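Local coordinates for spore germination protein GerM (Bacillus subtilis subsp. subtilis str. 168, PDB 6GZB) that is of unknown molecular function but affects both sporulation and germination of the bacterium, and is built from two GerMN domains in tandem, at residues A120-N126 against V156-G162; Y85-G89 against A102-T108; T202-L206 against E236-P241. Numbering follows the deposited sequence.

Contact 1 of 3, residues A120-N126 against V156-G162; sequences AIADFSN and VKLRING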
loop_
_atom_site.group_PDB
_atom_site.type_symbol
_atom_site.label_atom_id
_atom_site.label_comp_id
_atom_site.label_asym_id
_atom_site.label_seq_id
_atom_site.Cartn_x
_atom_site.Cartn_y
_atom_site.Cartn_z
ATOM N N ALA A 120 10.000 13.164 7.924
ATOM C CA ALA A 120 8.903 14.068 8.236
ATOM C C ALA A 120 8.504 13.906 9.682
ATOM O O ALA A 120 8.302 12.786 10.159
ATOM C CB ALA A 120 7.712 13.791 7.337
ATOM N N ILE A 121 8.405 15.027 10.383
ATOM C CA ILE A 121 7.957 15.019 11.758
ATOM C C ILE A 121 6.524 15.523 11.820
ATOM O O ILE A 121 6.236 16.663 11.456
ATOM C CB ILE A 121 8.864 15.896 12.646
ATOM C CG1 ILE A 121 10.275 15.307 12.688
ATOM C CG2 ILE A 121 8.308 15.973 14.057
ATOM C CD1 ILE A 121 11.330 16.270 13.176
ATOM N N ALA A 122 5.617 14.646 12.224
ATOM C CA ALA A 122 4.211 14.993 12.303
ATOM C C ALA A 122 3.845 15.253 13.747
ATOM O O ALA A 122 3.850 14.336 14.566
ATOM C CB ALA A 122 3.356 13.871 11.737
ATOM N N ASP A 123 3.535 16.510 14.052
ATOM C CA ASP A 123 3.299 16.937 15.429
ATOM C C ASP A 123 1.809 17.222 15.606
ATOM O O ASP A 123 1.276 18.154 15.019
ATOM C CB ASP A 123 4.131 18.192 15.737
ATOM C CG ASP A 123 4.170 18.537 17.227
ATOM O OD1 ASP A 123 3.497 17.854 18.028
ATOM O OD2 ASP A 123 4.830 19.532 17.591
ATOM N N PHE A 124 1.143 16.386 16.393
ATOM C CA PHE A 124 -0.317 16.393 16.481
ATOM C C PHE A 124 -0.776 17.108 17.749
ATOM O O PHE A 124 -0.069 17.135 18.758
ATOM C CB PHE A 124 -0.855 14.954 16.491
ATOM C CG PHE A 124 -0.636 14.213 15.201
ATOM C CD1 PHE A 124 -1.541 14.328 14.160
ATOM C CD2 PHE A 124 0.442 13.353 15.049
ATOM C CE1 PHE A 124 -1.354 13.634 12.977
ATOM C CE2 PHE A 124 0.637 12.654 13.863
ATOM C CZ PHE A 124 -0.267 12.791 12.830
ATOM N N SER A 125 -1.997 17.620 17.719
ATOM C CA SER A 125 -2.648 18.105 18.920
ATOM C C SER A 125 -3.082 16.935 19.805
ATOM O O SER A 125 -2.995 15.774 19.402
ATOM C CB SER A 125 -3.849 18.969 18.548
ATOM O OG SER A 125 -4.924 18.184 18.065
ATOM N N ASN A 126 -3.581 17.251 20.997
ATOM C CA ASN A 126 -3.842 16.237 22.010
ATOM C C ASN A 126 -5.025 15.341 21.670
ATOM O O ASN A 126 -5.136 14.229 22.202
ATOM C CB ASN A 126 -4.062 16.879 23.379
ATOM C CG ASN A 126 -3.958 15.873 24.511
ATOM O OD1 ASN A 126 -4.954 15.533 25.152
ATOM N ND2 ASN A 126 -2.761 15.340 24.717
ATOM N N VAL A 156 9.291 8.725 8.997
ATOM C CA VAL A 156 8.291 9.480 9.736
ATOM C C VAL A 156 8.570 9.420 11.230
ATOM O O VAL A 156 8.920 8.368 11.768
ATOM C CB VAL A 156 6.872 8.941 9.450
ATOM C CG1 VAL A 156 5.854 9.592 10.363
ATOM C CG2 VAL A 156 6.502 9.171 7.991
ATOM N N LYS A 157 8.406 10.557 11.894
ATOM C CA LYS A 157 8.454 10.622 13.344
ATOM C C LYS A 157 7.169 11.266 13.836
ATOM O O LYS A 157 6.659 12.206 13.226
ATOM C CB LYS A 157 9.646 11.456 13.811
ATOM C CG LYS A 157 10.991 10.758 13.692
ATOM C CD LYS A 157 12.099 11.645 14.240
ATOM C CE LYS A 157 13.486 11.152 13.850
ATOM N NZ LYS A 157 13.786 9.803 14.402
ATOM N N LEU A 158 6.642 10.748 14.937
ATOM C CA LEU A 158 5.352 11.193 15.449
ATOM C C LEU A 158 5.549 11.978 16.743
ATOM O O LEU A 158 6.351 11.598 17.585
ATOM C CB LEU A 158 4.458 9.981 15.711
ATOM C CG LEU A 158 3.539 9.453 14.596
ATOM C CD1 LEU A 158 3.935 9.905 13.207
ATOM C CD2 LEU A 158 3.440 7.940 14.647
ATOM N N ARG A 159 4.836 13.088 16.889
ATOM C CA ARG A 159 4.814 13.807 18.155
ATOM C C ARG A 159 3.400 14.180 18.545
ATOM O O ARG A 159 2.532 14.340 17.688
ATOM C CB ARG A 159 5.663 15.074 18.060
ATOM C CG ARG A 159 7.155 14.810 17.969
ATOM C CD ARG A 159 7.921 16.096 17.711
ATOM N NE ARG A 159 9.356 15.863 17.638
ATOM C CZ ARG A 159 10.269 16.822 17.545
ATOM N NH1 ARG A 159 9.911 18.102 17.573
ATOM N NH2 ARG A 159 11.548 16.498 17.467
ATOM N N ILE A 160 3.177 14.332 19.847
ATOM C CA ILE A 160 1.965 14.975 20.353
ATOM C C ILE A 160 2.338 16.213 21.167
ATOM O O ILE A 160 3.060 16.121 22.157
ATOM C CB ILE A 160 1.143 14.020 21.230
ATOM C CG1 ILE A 160 0.799 12.748 20.457
ATOM C CG2 ILE A 160 -0.131 14.699 21.714
ATOM C CD1 ILE A 160 0.131 11.690 21.314
ATOM N N ASN A 161 1.915 17.377 20.686
ATOM C CA ASN A 161 2.274 18.647 21.301
ATOM C C ASN A 161 3.776 18.748 21.563
ATOM O O ASN A 161 4.201 19.221 22.609
ATOM C CB ASN A 161 1.485 18.841 22.593
ATOM C CG ASN A 161 0.050 19.279 22.339
ATOM O OD1 ASN A 161 -0.884 18.802 22.988
ATOM N ND2 ASN A 161 -0.134 20.178 21.375
ATOM N N GLY A 162 4.574 18.286 20.606
ATOM C CA GLY A 162 6.019 18.450 20.655
ATOM C C GLY A 162 6.736 17.334 21.398
ATOM O O GLY A 162 7.959 17.231 21.339
HETATM O O HOH W 1 7.319 19.514 17.499
HETATM O O HOH W 2 -3.538 20.007 22.102
#
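Strands 120-124 and 156-160 run in the same direction: their axes lie 19° apart and approach to 4.4 Å, with A120 facing V156 and F124 facing I160. A120, already paired through a backbone bond to K155, accepts from K157 N with its carbonyl O at 2.8 Å. I121 packs on the opposite face of the sheet from A120; its CG2 lies 3.7 Å from R159 CD and over one face of the guanidinium. A122 uses both backbone polar groups, A122 N to K157 O and A122 O to R159 N, each 2.8 Å, so it bonds to both residues flanking its partner L158, the pattern of a parallel bridge. Its CB meets L158 CD1 at 4.3 Å, on the side where L147 of helix 136-147 and L83 of helix 78-84 also pack. D123 returns to the I121 face. Its OD1 accepts from G162 N at 2.8 Å, holding the turn after the second strand, while water 1 links D123 OD2 (2.5 Å) to R159 NH1 (3.0 Å). F124 closes the regular pairing, with F124 N to R159 O and F124 O to N161 N both 2.8 Å; its ring edge reaches L158 CD1 (CE2, 4.3 Å), and the ring stacks with F128. Beyond the strand, S125 OG turns to E127 and T109, and water 2 joins N126 N to N161 OD1, 3.0 Å from each. Parallel neighbours connected through helix 136-147, which packs on the A122, F124 and L158 face, form a beta-alpha-beta unit within the mixed sheet of the first GerMN domain.

Contact 2 of 3, residues Y85-G89 against A102-T108; sequences YLVQG and AVLPADT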
loop_
_atom_site.group_PDB
_atom_site.type_symbol
_atom_site.label_atom_id
_atom_site.label_comp_id
_atom_site.label_asym_id
_atom_site.label_seq_id
_atom_site.Cartn_x
_atom_site.Cartn_y
_atom_site.Cartn_z
ATOM N N TYR A 85 -6.683 15.607 5.962
ATOM C CA TYR A 85 -7.760 14.899 5.276
ATOM C C TYR A 85 -7.888 13.449 5.729
ATOM O O TYR A 85 -8.640 12.672 5.140
ATOM C CB TYR A 85 -7.557 14.979 3.768
ATOM C CG TYR A 85 -8.201 16.202 3.155
ATOM C CD1 TYR A 85 -7.606 17.453 3.261
ATOM C CD2 TYR A 85 -9.419 16.116 2.499
ATOM C CE1 TYR A 85 -8.191 18.572 2.707
ATOM C CE2 TYR A 85 -9.996 17.228 1.919
ATOM C CZ TYR A 85 -9.389 18.457 2.049
ATOM O OH TYR A 85 -9.966 19.579 1.507
ATOM N N LEU A 86 -7.177 13.095 6.797
ATOM C CA LEU A 86 -7.404 11.830 7.481
ATOM C C LEU A 86 -8.290 12.020 8.713
ATOM O O LEU A 86 -8.606 11.057 9.406
ATOM C CB LEU A 86 -6.070 11.223 7.926
ATOM C CG LEU A 86 -5.076 10.892 6.823
ATOM C CD1 LEU A 86 -3.797 10.340 7.417
ATOM C CD2 LEU A 86 -5.684 9.900 5.843
ATOM N N VAL A 87 -8.605 13.268 9.040
ATOM C CA VAL A 87 -9.259 13.560 10.313
ATOM C C VAL A 87 -10.764 13.359 10.200
ATOM O O VAL A 87 -11.409 13.923 9.318
ATOM C CB VAL A 87 -8.977 14.993 10.794
ATOM C CG1 VAL A 87 -9.695 15.257 12.114
ATOM C CG2 VAL A 87 -7.479 15.214 10.934
ATOM N N GLN A 88 -11.295 12.499 11.059
ATOM C CA GLN A 88 -12.735 12.287 11.183
ATOM C C GLN A 88 -13.470 13.609 11.387
ATOM O O GLN A 88 -13.107 14.416 12.249
ATOM C CB GLN A 88 -13.017 11.337 12.352
ATOM C CG GLN A 88 -14.444 11.389 12.893
ATOM C CD GLN A 88 -15.431 10.631 12.028
ATOM O OE1 GLN A 88 -15.182 9.487 11.647
ATOM N NE2 GLN A 88 -16.563 11.264 11.715
ATOM N N GLY A 89 -14.487 13.832 10.559
ATOM C CA GLY A 89 -15.339 15.009 10.665
ATOM C C GLY A 89 -14.735 16.247 10.030
ATOM O O GLY A 89 -15.296 17.333 10.117
ATOM N N ALA A 102 -12.620 7.664 7.994
ATOM C CA ALA A 102 -11.447 8.446 8.328
ATOM C C ALA A 102 -10.704 7.810 9.493
ATOM O O ALA A 102 -11.152 6.811 10.056
ATOM C CB ALA A 102 -11.846 9.869 8.652
ATOM N N VAL A 103 -9.552 8.368 9.838
ATOM C CA VAL A 103 -8.574 7.644 10.656
ATOM C C VAL A 103 -8.259 8.364 11.969
ATOM O O VAL A 103 -8.210 7.751 13.030
ATOM C CB VAL A 103 -7.258 7.445 9.880
ATOM C CG1 VAL A 103 -6.212 6.771 10.757
ATOM C CG2 VAL A 103 -7.501 6.620 8.632
ATOM N N LEU A 104 -7.955 9.648 11.882
ATOM C CA LEU A 104 -7.575 10.412 13.066
ATOM C C LEU A 104 -8.820 10.931 13.776
ATOM O O LEU A 104 -9.835 11.211 13.133
ATOM C CB LEU A 104 -6.673 11.577 12.676
ATOM C CG LEU A 104 -5.383 11.178 11.961
ATOM C CD1 LEU A 104 -4.623 12.413 11.496
ATOM C CD2 LEU A 104 -4.526 10.298 12.862
ATOM N N PRO A 105 -8.759 11.032 15.112
ATOM C CA PRO A 105 -9.904 11.484 15.903
ATOM C C PRO A 105 -10.314 12.910 15.565
ATOM O O PRO A 105 -9.480 13.716 15.151
ATOM C CB PRO A 105 -9.399 11.393 17.342
ATOM C CG PRO A 105 -8.280 10.397 17.293
ATOM C CD PRO A 105 -7.631 10.614 15.963
ATOM N N ALA A 106 -11.603 13.203 15.718
ATOM C CA ALA A 106 -12.142 14.526 15.410
ATOM C C ALA A 106 -11.375 15.611 16.147
ATOM O O ALA A 106 -10.934 15.416 17.282
ATOM C CB ALA A 106 -13.621 14.595 15.773
ATOM N N ASP A 107 -11.172 16.729 15.458
ATOM C CA ASP A 107 -10.566 17.919 16.041
ATOM C C ASP A 107 -9.061 17.765 16.254
ATOM O O ASP A 107 -8.430 18.632 16.853
ATOM C CB ASP A 107 -11.252 18.294 17.356
ATOM C CG ASP A 107 -12.719 18.637 17.175
ATOM O OD1 ASP A 107 -13.035 19.481 16.310
ATOM O OD2 ASP A 107 -13.556 18.061 17.906
ATOM N N THR A 108 -8.474 16.705 15.707
ATOM C CA THR A 108 -7.019 16.609 15.642
ATOM C C THR A 108 -6.467 17.614 14.639
ATOM O O THR A 108 -6.975 17.731 13.526
ATOM C CB THR A 108 -6.558 15.191 15.255
ATOM O OG1 THR A 108 -7.059 14.242 16.209
ATOM C CG2 THR A 108 -5.038 15.117 15.221
HETATM O O HOH W 3 -12.543 17.044 12.743
HETATM O O HOH W 4 -15.059 8.679 8.924
#
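A single backbone bridge, V87 with L104 (CA-CA 4.5 Å), followed by a type II beta turn from P105 to T108, defines this loop-to-loop contact in the first GerMN domain. Neither segment is a regular helix or strand; Y85 is the first residue to leave the helical conformation of helix 78-84. Three backbone hydrogen bonds join the segments: L104 N to L86 O (2.9 Å) and Q88 N to L104 O (2.8 Å) make the bridge, and V103 N is a second donor to L86 O (2.9 Å), so two successive amides share one carbonyl. A CA-H...O contact, A106 CA to Q88 O at 3.3 Å, carries the approach on toward the turn. Beside these bonds, L104 CD1 packs 4.0 Å from both L86 CB and V87 CG2, and L86 CB is 4.4 Å from V103 CB. V87 CB points away from the other segment, yet its methyls reach backbone there, with CG1 3.4 Å from P105 O and CG2 3.6 Å from T108 O. The methyl of A102 fits against the backbone of 86-88, its CB 3.5 Å from L86 O and 3.6 Å from Q88 N. L86 and V103 also touch helix 136-147 and strand 51-60, which places this packing in the domain core. Within the turn, P105 O accepts from T108 N at 3.2 Å and from T108 OG1 at 2.7 Å. Two waters bridge the segments: water 3 joins Q88 O (2.7 Å) to D107 N (3.1 Å), and water 4 sits 2.8 Å from both Q88 OE1 and A102 N.

Contact 3 of 3, residues T202-L206 against E236-P241; sequences TVYYL and ELAKGP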
loop_
_atom_site.group_PDB
_atom_site.type_symbol
_atom_site.label_atom_id
_atom_site.label_comp_id
_atom_site.label_asym_id
_atom_site.label_seq_id
_atom_site.Cartn_x
_atom_site.Cartn_y
_atom_site.Cartn_z
ATOM N N THR A 202 5.330 -7.018 1.394
ATOM C CA THR A 202 4.021 -6.470 1.102
ATOM C C THR A 202 3.520 -6.966 -0.236
ATOM O O THR A 202 4.253 -6.969 -1.234
ATOM C CB THR A 202 4.054 -4.943 1.128
ATOM O OG1 THR A 202 4.275 -4.524 2.478
ATOM C CG2 THR A 202 2.739 -4.354 0.625
ATOM N N VAL A 203 2.287 -7.461 -0.219
ATOM C CA VAL A 203 1.642 -8.035 -1.397
ATOM C C VAL A 203 0.240 -7.435 -1.504
ATOM O O VAL A 203 -0.462 -7.287 -0.499
ATOM C CB VAL A 203 1.539 -9.565 -1.239
ATOM C CG1 VAL A 203 0.715 -10.191 -2.346
ATOM C CG2 VAL A 203 2.930 -10.181 -1.184
ATOM N N TYR A 204 -0.151 -7.055 -2.715
ATOM C CA TYR A 204 -1.451 -6.432 -2.941
ATOM C C TYR A 204 -2.494 -7.455 -3.365
ATOM O O TYR A 204 -2.283 -8.232 -4.296
ATOM C CB TYR A 204 -1.357 -5.337 -4.000
ATOM C CG TYR A 204 -0.782 -4.040 -3.489
ATOM C CD1 TYR A 204 0.590 -3.841 -3.415
ATOM C CD2 TYR A 204 -1.608 -3.004 -3.122
ATOM C CE1 TYR A 204 1.111 -2.629 -2.987
ATOM C CE2 TYR A 204 -1.103 -1.797 -2.690
ATOM C CZ TYR A 204 0.259 -1.622 -2.597
ATOM O OH TYR A 204 0.751 -0.408 -2.160
ATOM N N TYR A 205 -3.616 -7.456 -2.657
ATOM C CA TYR A 205 -4.742 -8.276 -3.037
ATOM C C TYR A 205 -5.907 -7.397 -3.428
ATOM O O TYR A 205 -5.870 -6.181 -3.256
ATOM C CB TYR A 205 -5.138 -9.208 -1.891
ATOM C CG TYR A 205 -4.063 -10.194 -1.531
ATOM C CD1 TYR A 205 -3.794 -11.279 -2.351
ATOM C CD2 TYR A 205 -3.307 -10.037 -0.382
ATOM C CE1 TYR A 205 -2.813 -12.199 -2.012
ATOM C CE2 TYR A 205 -2.301 -10.926 -0.054
ATOM C CZ TYR A 205 -2.077 -12.018 -0.856
ATOM O OH TYR A 205 -1.076 -12.893 -0.524
ATOM N N LEU A 206 -6.947 -8.031 -3.954
ATOM C CA LEU A 206 -8.077 -7.316 -4.529
ATOM C C LEU A 206 -9.248 -7.330 -3.558
ATOM O O LEU A 206 -9.443 -8.291 -2.810
ATOM C CB LEU A 206 -8.446 -7.987 -5.851
ATOM C CG LEU A 206 -9.535 -7.380 -6.725
ATOM C CD1 LEU A 206 -9.090 -6.059 -7.330
ATOM C CD2 LEU A 206 -9.923 -8.360 -7.818
ATOM N N GLU A 236 3.148 -15.700 -3.679
ATOM C CA GLU A 236 2.103 -15.290 -2.729
ATOM C C GLU A 236 0.850 -14.790 -3.451
ATOM O O GLU A 236 -0.278 -14.974 -2.973
ATOM C CB GLU A 236 2.615 -14.194 -1.780
ATOM C CG GLU A 236 3.663 -14.657 -0.777
ATOM C CD GLU A 236 3.178 -15.807 0.093
ATOM O OE1 GLU A 236 1.984 -15.838 0.423
ATOM O OE2 GLU A 236 3.978 -16.713 0.391
ATOM N N LEU A 237 1.045 -14.112 -4.574
ATOM C CA LEU A 237 -0.093 -13.636 -5.368
ATOM C C LEU A 237 -0.898 -14.804 -5.916
ATOM O O LEU A 237 -2.129 -14.789 -5.878
ATOM C CB LEU A 237 0.381 -12.745 -6.507
ATOM C CG LEU A 237 0.767 -11.319 -6.086
ATOM C CD1 LEU A 237 1.424 -10.569 -7.231
ATOM C CD2 LEU A 237 -0.453 -10.560 -5.606
ATOM N N ALA A 238 -0.194 -15.846 -6.357
ATOM C CA ALA A 238 -0.831 -17.056 -6.870
ATOM C C ALA A 238 -1.550 -17.832 -5.773
ATOM O O ALA A 238 -2.601 -18.417 -6.021
ATOM C CB ALA A 238 0.204 -17.946 -7.538
ATOM N N LYS A 239 -0.978 -17.859 -4.569
ATOM C CA LYS A 239 -1.620 -18.549 -3.443
ATOM C C LYS A 239 -2.902 -17.855 -3.025
ATOM O O LYS A 239 -3.821 -18.495 -2.536
ATOM C CB LYS A 239 -0.697 -18.608 -2.228
ATOM C CG LYS A 239 0.471 -19.563 -2.354
ATOM C CD LYS A 239 1.129 -19.758 -1.001
ATOM C CE LYS A 239 2.634 -19.611 -1.086
ATOM N NZ LYS A 239 3.242 -19.553 0.271
ATOM N N GLY A 240 -2.912 -16.529 -3.109
ATOM C CA GLY A 240 -4.088 -15.753 -2.759
ATOM C C GLY A 240 -4.117 -15.384 -1.295
ATOM O O GLY A 240 -3.245 -15.785 -0.526
ATOM N N PRO A 241 -5.120 -14.595 -0.893
ATOM C CA PRO A 241 -5.181 -14.109 0.473
ATOM C C PRO A 241 -5.713 -15.169 1.441
ATOM O O PRO A 241 -6.143 -16.235 1.019
ATOM C CB PRO A 241 -6.145 -12.931 0.379
ATOM C CG PRO A 241 -7.029 -13.260 -0.769
ATOM C CD PRO A 241 -6.169 -14.012 -1.742
#
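Two side chains of strand 202-206, V203 and Y205, point their CA-to-CB bonds toward the end of helix 229-239, whereas that of the intervening Y204 points away. V203 is in the t rotamer (172°), and its two methyls meet different helix residues: CG1 lies 3.5 Å from L237 CD2, and CG2 4.1 Å from E236 CB. The CB of L237 is directed sideways, but its mt conformation (-77°, 171°) brings CD2 back to the strand, 3.2 Å from Y204 O. Y205 adopts chi1 of -63° (m) and chi2 of -74°, placing its ring against G240 and P241, just past the helix end. P241 CB stands 3.9 Å from the ring centroid and 10° off the normal, a CH-pi contact over the face. At the ring edge, Y205 OH makes a weak hydrogen bond to E236 O (3.3 Å); this hydroxyl also bonds K220. E236 O in addition accepts from G240 N at 3.1 Å, just where G240, at phi 89°, ends the helix. E236 OE2 pairs with K239 NZ at 2.9 Å, and OE1 with K220. This is helix-on-sheet packing in the second GerMN domain, joining the two-stranded antiparallel sheet to the C-terminal end of helix 229-239.

In the fold
From the N terminus, contact 2 comes first, closing the excursion from the end of helix 78-84 through strand 100-101. Contact 1 opens after it and closes around helix 136-147. The two follow in series without nesting or crossing, yet they touch: F124 CE1 is 3.8 Å from L104 CD1, and F124 CD1 is 3.7 Å from T108 CG2, so the 102-108 loop packs against the end of strand 119-124. Both belong to the first GerMN domain. Contact 3 lies in the second, spanning the hairpin partner strand 213-223 and most of helix 229-239. Its centre is about 33 Å from that of contact 1 and about 30 Å from that of contact 2, across the chain's centre.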